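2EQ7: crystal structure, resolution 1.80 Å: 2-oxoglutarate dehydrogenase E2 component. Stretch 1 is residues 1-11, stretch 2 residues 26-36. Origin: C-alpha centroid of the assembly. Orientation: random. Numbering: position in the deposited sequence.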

ATOM      1  N   LEU C   1      22.193  11.917   7.499  1.00 53.68           N
ATOM      2  CA  LEU C   1      22.044  13.397   7.617  1.00 53.72           C
ATOM      3  C   LEU C   1      21.236  13.978   6.463  1.00 53.57           C
ATOM      4  O   LEU C   1      20.258  14.695   6.678  1.00 54.39           O
ATOM      5  CB  LEU C   1      23.422  14.065   7.652  1.00 54.13           C
ATOM      6  CG  LEU C   1      23.445  15.595   7.565  1.00 53.70           C
ATOM      7  CD1 LEU C   1      22.642  16.186   8.708  1.00 54.03           C
ATOM      8  CD2 LEU C   1      24.880  16.094   7.602  1.00 53.73           C
ATOM      9  N   ALA C   2      21.651  13.666   5.239  1.00 52.62           N
ATOM     10  CA  ALA C   2      20.974  14.167   4.051  1.00 51.65           C
ATOM     11  C   ALA C   2      20.146  13.087   3.366  1.00 51.05           C
ATOM     12  O   ALA C   2      20.066  11.950   3.840  1.00 50.44           O
ATOM     13  CB  ALA C   2      21.998  14.733   3.072  1.00 50.87           C
ATOM     14  N   MET C   3      19.526  13.455   2.250  1.00 49.31           N
ATOM     15  CA  MET C   3      18.713  12.522   1.483  1.00 49.33           C
ATOM     16  C   MET C   3      19.631  11.671   0.610  1.00 49.38           C
ATOM     17  O   MET C   3      20.652  12.153   0.116  1.00 49.63           O
ATOM     18  CB  MET C   3      17.714  13.285   0.608  1.00 48.04           C
ATOM     19  CG  MET C   3      16.686  14.089   1.382  1.00 46.74           C
ATOM     20  SD  MET C   3      15.673  13.041   2.439  1.00 46.20           S
ATOM     21  CE  MET C   3      14.342  12.588   1.307  1.00 45.60           C
ATOM     22  N   PRO C   4      19.280  10.392   0.413  1.00 49.14           N
ATOM     23  CA  PRO C   4      20.049   9.439  -0.393  1.00 49.22           C
ATOM     24  C   PRO C   4      20.544   9.946  -1.750  1.00 49.26           C
ATOM     25  O   PRO C   4      21.672   9.650  -2.149  1.00 49.37           O
ATOM     26  CB  PRO C   4      19.090   8.260  -0.521  1.00 49.24           C
ATOM     27  CG  PRO C   4      18.414   8.267   0.811  1.00 48.96           C
ATOM     28  CD  PRO C   4      18.096   9.736   1.001  1.00 48.58           C
ATOM     29  N   ALA C   5      19.710  10.697  -2.463  1.00 49.21           N
ATOM     30  CA  ALA C   5      20.102  11.222  -3.768  1.00 50.05           C
ATOM     31  C   ALA C   5      21.105  12.361  -3.613  1.00 50.82           C
ATOM     32  O   ALA C   5      21.941  12.589  -4.489  1.00 50.17           O
ATOM     33  CB  ALA C   5      18.875  11.706  -4.538  1.00 49.67           C
ATOM     34  N   ALA C   6      21.015  13.076  -2.497  1.00 51.98           N
ATOM     35  CA  ALA C   6      21.919  14.185  -2.223  1.00 53.92           C
ATOM     36  C   ALA C   6      23.320  13.636  -1.984  1.00 54.84           C
ATOM     37  O   ALA C   6      24.307  14.190  -2.469  1.00 54.58           O
ATOM     38  CB  ALA C   6      21.445  14.957  -0.999  1.00 53.75           C
ATOM     39  N   GLU C   7      23.393  12.541  -1.235  1.00 56.00           N
ATOM     40  CA  GLU C   7      24.664  11.900  -0.930  1.00 57.42           C
ATOM     41  C   GLU C   7      25.296  11.365  -2.210  1.00 57.65           C
ATOM     42  O   GLU C   7      26.517  11.377  -2.365  1.00 57.71           O
ATOM     43  CB  GLU C   7      24.451  10.755   0.061  1.00 58.69           C
ATOM     44  CG  GLU C   7      23.922  11.202   1.416  1.00 60.84           C
ATOM     45  CD  GLU C   7      23.679  10.041   2.361  1.00 62.37           C
ATOM     46  OE1 GLU C   7      23.336  10.292   3.536  1.00 63.66           O
ATOM     47  OE2 GLU C   7      23.830   8.877   1.929  1.00 63.49           O
ATOM     48  N   ARG C   8      24.452  10.898  -3.125  1.00 57.65           N
ATOM     49  CA  ARG C   8      24.916  10.361  -4.398  1.00 57.95           C
ATOM     50  C   ARG C   8      25.503  11.488  -5.245  1.00 58.77           C
ATOM     51  O   ARG C   8      26.522  11.309  -5.915  1.00 58.23           O
ATOM     52  CB  ARG C   8      23.750   9.691  -5.138  1.00 57.33           C
ATOM     53  CG  ARG C   8      24.118   9.019  -6.460  1.00 57.26           C
ATOM     54  CD  ARG C   8      24.279  10.023  -7.595  1.00 57.17           C
ATOM     55  NE  ARG C   8      23.034  10.734  -7.881  1.00 56.46           N
ATOM     56  CZ  ARG C   8      22.903  11.673  -8.813  1.00 56.56           C
ATOM     57  NH1 ARG C   8      23.944  12.022  -9.557  1.00 56.31           N
ATOM     58  NH2 ARG C   8      21.733  12.265  -9.005  1.00 55.52           N
ATOM     59  N   LEU C   9      24.857  12.649  -5.203  1.00 59.32           N
ATOM     60  CA  LEU C   9      25.312  13.806  -5.965  1.00 60.33           C
ATOM     61  C   LEU C   9      26.599  14.382  -5.382  1.00 61.07           C
ATOM     62  O   LEU C   9      27.471  14.842  -6.119  1.00 60.97           O
ATOM     63  CB  LEU C   9      24.224  14.885  -5.983  1.00 60.00           C
ATOM     64  CG  LEU C   9      24.522  16.145  -6.802  1.00 60.17           C
ATOM     65  CD1 LEU C   9      24.746  15.772  -8.260  1.00 59.41           C
ATOM     66  CD2 LEU C   9      23.362  17.123  -6.675  1.00 59.91           C
ATOM     67  N   MET C  10      26.713  14.358  -4.057  1.00 62.14           N
ATOM     68  CA  MET C  10      27.897  14.882  -3.385  1.00 63.39           C
ATOM     69  C   MET C  10      29.117  13.995  -3.608  1.00 64.56           C
ATOM     70  O   MET C  10      30.228  14.493  -3.787  1.00 64.69           O
ATOM     71  CB  MET C  10      27.642  15.026  -1.881  1.00 62.89           C
ATOM     72  CG  MET C  10      26.621  16.093  -1.517  1.00 62.43           C
ATOM     73  SD  MET C  10      26.482  16.340   0.266  1.00 62.12           S
ATOM     74  CE  MET C  10      25.253  15.100   0.687  1.00 61.95           C
ATOM     75  N   GLN C  11      28.909  12.682  -3.599  1.00 65.93           N
ATOM     76  CA  GLN C  11      30.005  11.743  -3.798  1.00 67.66           C
ATOM     77  C   GLN C  11      30.595  11.835  -5.200  1.00 68.53           C
ATOM     78  O   GLN C  11      31.773  11.545  -5.402  1.00 68.81           O
ATOM     79  CB  GLN C  11      29.538  10.311  -3.521  1.00 67.94           C
ATOM     80  CG  GLN C  11      29.223  10.045  -2.056  1.00 69.06           C
ATOM     81  CD  GLN C  11      28.882   8.592  -1.778  1.00 69.75           C
ATOM     82  OE1 GLN C  11      28.634   8.210  -0.634  1.00 70.41           O
ATOM     83  NE2 GLN C  11      28.868   7.775  -2.824  1.00 69.99           N
ATOM     84  N   GLY C  26      13.672  19.016   8.636  1.00 58.86           N
ATOM     85  CA  GLY C  26      14.638  18.920   9.713  1.00 59.49           C
ATOM     86  C   GLY C  26      16.036  19.168   9.181  1.00 59.86           C
ATOM     87  O   GLY C  26      16.229  20.005   8.297  1.00 59.73           O
ATOM     88  N   GLY C  27      17.013  18.440   9.712  1.00 60.46           N
ATOM     89  CA  GLY C  27      18.381  18.603   9.257  1.00 60.61           C
ATOM     90  C   GLY C  27      18.721  17.618   8.154  1.00 60.68           C
ATOM     91  O   GLY C  27      19.434  16.642   8.384  1.00 61.37           O
ATOM     92  N   ARG C  28      18.207  17.871   6.954  1.00 60.31           N
ATOM     93  CA  ARG C  28      18.458  16.996   5.812  1.00 59.95           C
ATOM     94  C   ARG C  28      18.793  17.803   4.565  1.00 59.73           C
ATOM     95  O   ARG C  28      18.092  18.756   4.220  1.00 59.55           O
ATOM     96  CB  ARG C  28      17.233  16.124   5.532  1.00 59.94           C
ATOM     97  CG  ARG C  28      16.803  15.261   6.702  1.00 60.95           C
ATOM     98  CD  ARG C  28      15.514  14.521   6.392  1.00 61.93           C
ATOM     99  NE  ARG C  28      15.046  13.744   7.536  1.00 62.65           N
ATOM    100  CZ  ARG C  28      13.930  13.025   7.544  1.00 63.57           C
ATOM    101  NH1 ARG C  28      13.584  12.349   8.631  1.00 64.03           N
ATOM    102  NH2 ARG C  28      13.157  12.980   6.465  1.00 62.85           N
ATOM    103  N   ILE C  29      19.867  17.412   3.888  1.00 59.50           N
ATOM    104  CA  ILE C  29      20.294  18.093   2.674  1.00 59.31           C
ATOM    105  C   ILE C  29      19.648  17.450   1.451  1.00 59.01           C
ATOM    106  O   ILE C  29      19.852  16.267   1.181  1.00 59.06           O
ATOM    107  CB  ILE C  29      21.831  18.035   2.508  1.00 59.44           C
ATOM    108  CG1 ILE C  29      22.509  18.772   3.665  1.00 59.61           C
ATOM    109  CG2 ILE C  29      22.236  18.649   1.177  1.00 59.61           C
ATOM    110  CD1 ILE C  29      24.025  18.731   3.618  1.00 60.08           C
ATOM    111  N   LEU C  30      18.862  18.235   0.722  1.00 58.68           N
ATOM    112  CA  LEU C  30      18.195  17.746  -0.478  1.00 58.82           C
ATOM    113  C   LEU C  30      19.177  17.822  -1.642  1.00 59.01           C
ATOM    114  O   LEU C  30      20.098  18.638  -1.628  1.00 58.80           O
ATOM    115  CB  LEU C  30      16.961  18.600  -0.784  1.00 58.61           C
ATOM    116  CG  LEU C  30      15.903  18.702   0.318  1.00 58.66           C
ATOM    117  CD1 LEU C  30      14.800  19.651  -0.123  1.00 58.08           C
ATOM    118  CD2 LEU C  30      15.332  17.325   0.623  1.00 58.60           C
ATOM    119  N   LYS C  31      18.983  16.974  -2.646  1.00 59.39           N
ATOM    120  CA  LYS C  31      19.869  16.963  -3.804  1.00 60.00           C
ATOM    121  C   LYS C  31      19.873  18.320  -4.500  1.00 60.73           C
ATOM    122  O   LYS C  31      20.822  18.661  -5.208  1.00 61.04           O
ATOM    123  CB  LYS C  31      19.444  15.873  -4.793  1.00 59.30           C
ATOM    124  CG  LYS C  31      18.047  16.055  -5.351  1.00 58.62           C
ATOM    125  CD  LYS C  31      17.660  14.908  -6.271  1.00 57.53           C
ATOM    126  CE  LYS C  31      18.516  14.857  -7.522  1.00 56.61           C
ATOM    127  NZ  LYS C  31      18.024  13.808  -8.457  1.00 53.52           N
ATOM    128  N   GLU C  32      18.810  19.092  -4.297  1.00 61.53           N
ATOM    129  CA  GLU C  32      18.709  20.412  -4.904  1.00 62.46           C
ATOM    130  C   GLU C  32      19.579  21.402  -4.136  1.00 62.87           C
ATOM    131  O   GLU C  32      19.959  22.449  -4.662  1.00 62.67           O
ATOM    132  CB  GLU C  32      17.254  20.888  -4.914  1.00 62.89           C
ATOM    133  CG  GLU C  32      16.662  21.132  -3.538  1.00 63.55           C
ATOM    134  CD  GLU C  32      15.205  21.549  -3.598  1.00 64.10           C
ATOM    135  OE1 GLU C  32      14.637  21.877  -2.536  1.00 64.61           O
ATOM    136  OE2 GLU C  32      14.625  21.546  -4.706  1.00 64.28           O
ATOM    137  N   ASP C  33      19.889  21.065  -2.887  1.00 63.39           N
ATOM    138  CA  ASP C  33      20.729  21.917  -2.052  1.00 64.24           C
ATOM    139  C   ASP C  33      22.184  21.771  -2.484  1.00 64.91           C
ATOM    140  O   ASP C  33      22.955  22.729  -2.439  1.00 64.80           O
ATOM    141  CB  ASP C  33      20.593  21.528  -0.577  1.00 63.93           C
ATOM    142  CG  ASP C  33      19.210  21.807  -0.023  1.00 64.09           C
ATOM    143  OD1 ASP C  33      18.760  22.970  -0.101  1.00 63.64           O
ATOM    144  OD2 ASP C  33      18.575  20.865   0.496  1.00 63.90           O
ATOM    145  N   VAL C  34      22.546  20.562  -2.902  1.00 65.60           N
ATOM    146  CA  VAL C  34      23.903  20.273  -3.349  1.00 66.58           C
ATOM    147  C   VAL C  34      24.182  20.983  -4.670  1.00 67.51           C
ATOM    148  O   VAL C  34      25.175  21.697  -4.803  1.00 67.40           O
ATOM    149  CB  VAL C  34      24.114  18.756  -3.547  1.00 66.30           C
ATOM    150  CG1 VAL C  34      25.549  18.481  -3.971  1.00 66.22           C
ATOM    151  CG2 VAL C  34      23.788  18.015  -2.260  1.00 66.21           C
ATOM    152  N   MET C  35      23.298  20.782  -5.643  1.00 68.63           N
ATOM    153  CA  MET C  35      23.453  21.411  -6.948  1.00 69.76           C
ATOM    154  C   MET C  35      23.336  22.924  -6.814  1.00 70.48           C
ATOM    155  O   MET C  35      23.617  23.667  -7.755  1.00 70.95           O
ATOM    156  CB  MET C  35      22.395  20.886  -7.923  1.00 69.84           C
ATOM    157  CG  MET C  35      20.958  21.101  -7.473  1.00 70.07           C
ATOM    158  SD  MET C  35      19.759  20.456  -8.663  1.00 69.95           S
ATOM    159  CE  MET C  35      19.417  21.927  -9.629  1.00 70.16           C
ATOM    160  N   ARG C  36      22.919  23.372  -5.635  1.00 71.18           N
ATOM    161  CA  ARG C  36      22.771  24.796  -5.357  1.00 71.90           C
ATOM    162  C   ARG C  36      24.139  25.394  -5.044  1.00 72.28           C
ATOM    163  O   ARG C  36      24.382  26.576  -5.288  1.00 72.38           O
ATOM    164  CB  ARG C  36      21.834  25.003  -4.164  1.00 71.85           C
ATOM    165  CG  ARG C  36      21.602  26.456  -3.794  1.00 72.03           C
ATOM    166  CD  ARG C  36      20.779  26.559  -2.523  1.00 72.35           C
ATOM    167  NE  ARG C  36      21.459  25.932  -1.393  1.00 72.45           N
ATOM    168  CZ  ARG C  36      20.917  25.764  -0.192  1.00 72.16           C
ATOM    169  NH1 ARG C  36      19.678  26.174   0.043  1.00 72.34           N
ATOM    170  NH2 ARG C  36      21.615  25.189   0.776  1.00 71.90           N
TER

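Residues 1-11 and 26-36 belong to one chain. Each stretch has a short extended segment followed by a helix, and both parts take part in the contact. Stretch 1 enters its helix at Pro4, with Met3 at the N-cap position; stretch 2 enters its helix at Lys31, with Leu30 at the N-cap position. The backbones come closest at the extended segments and the first helical turns: Ala2 CA lies 4.2 Å from Arg28 CA, and Ala6 CA lies 3.8 Å from Lys31 CA. A single hydrogen bond joins the stretches, from Met3 N to Ile29 O at 3.0 Å, and its N-H...O angle of 177° makes it almost perfectly linear. Just before it, Leu1 O receives a CA-H...O contact from Arg28 CA at 3.0 Å. The same Leu1 O sits 2.7 Å from Gly27 O; both are acceptors, so this approach is not a hydrogen bond. Within stretch 1, Met3 O accepts from Glu7 N at 3.1 Å, and Ala5 O from Leu9 N at 3.0 Å, setting the helix that presents Ala5, Ala6 and Leu9 toward stretch 2. At the start of the second helix the Asp33 side chain accepts a hydrogen bond from the N-cap residue: Leu30 N donates to Asp33 OD2 at 2.7 Å, while Leu30 O accepts from Asp33 N, also at 2.7 Å.

Two alanines lie where the backbones approach closely. Ala2 CB lies 3.4 Å from Ile29 CB, and Ala6 CB reaches to 3.0 Å from Ile29 O, the carbonyl already bound by Met3 N. Ala6 CB also lies 3.6 Å from Lys31 N, so this methyl rests against the backbone where the second helix begins. Met3 points toward stretch 2 and places CG 3.6 Å from Leu30 CD2; the CA-to-CB bond of Leu30 points away, but the end of its side chain returns to the contact. Farther along the helices, the CA-to-CB bond of Val34 points toward stretch 1, and its side chain packs against both Leu9 and Met10, with Val34 CB 3.6 Å from Leu9 CD2 and Val34 CG2 3.5 Å from Met10 CG. Leu9 CD2 also lies 3.3 Å from Lys31 O, covering backbone as well as side chain. The side chain of Lys31 runs across the first helix rather than along it, its CD 3.8 Å from Ala5 CB, so its aliphatic part adds to the apolar packing. Its NZ ends 4.1 Å from Arg8 NH2, at the edge of the guanidinium and near its plane; these are like charges close together, not a bond, and both nitrogens are hydrogen-bonded elsewhere in the structure.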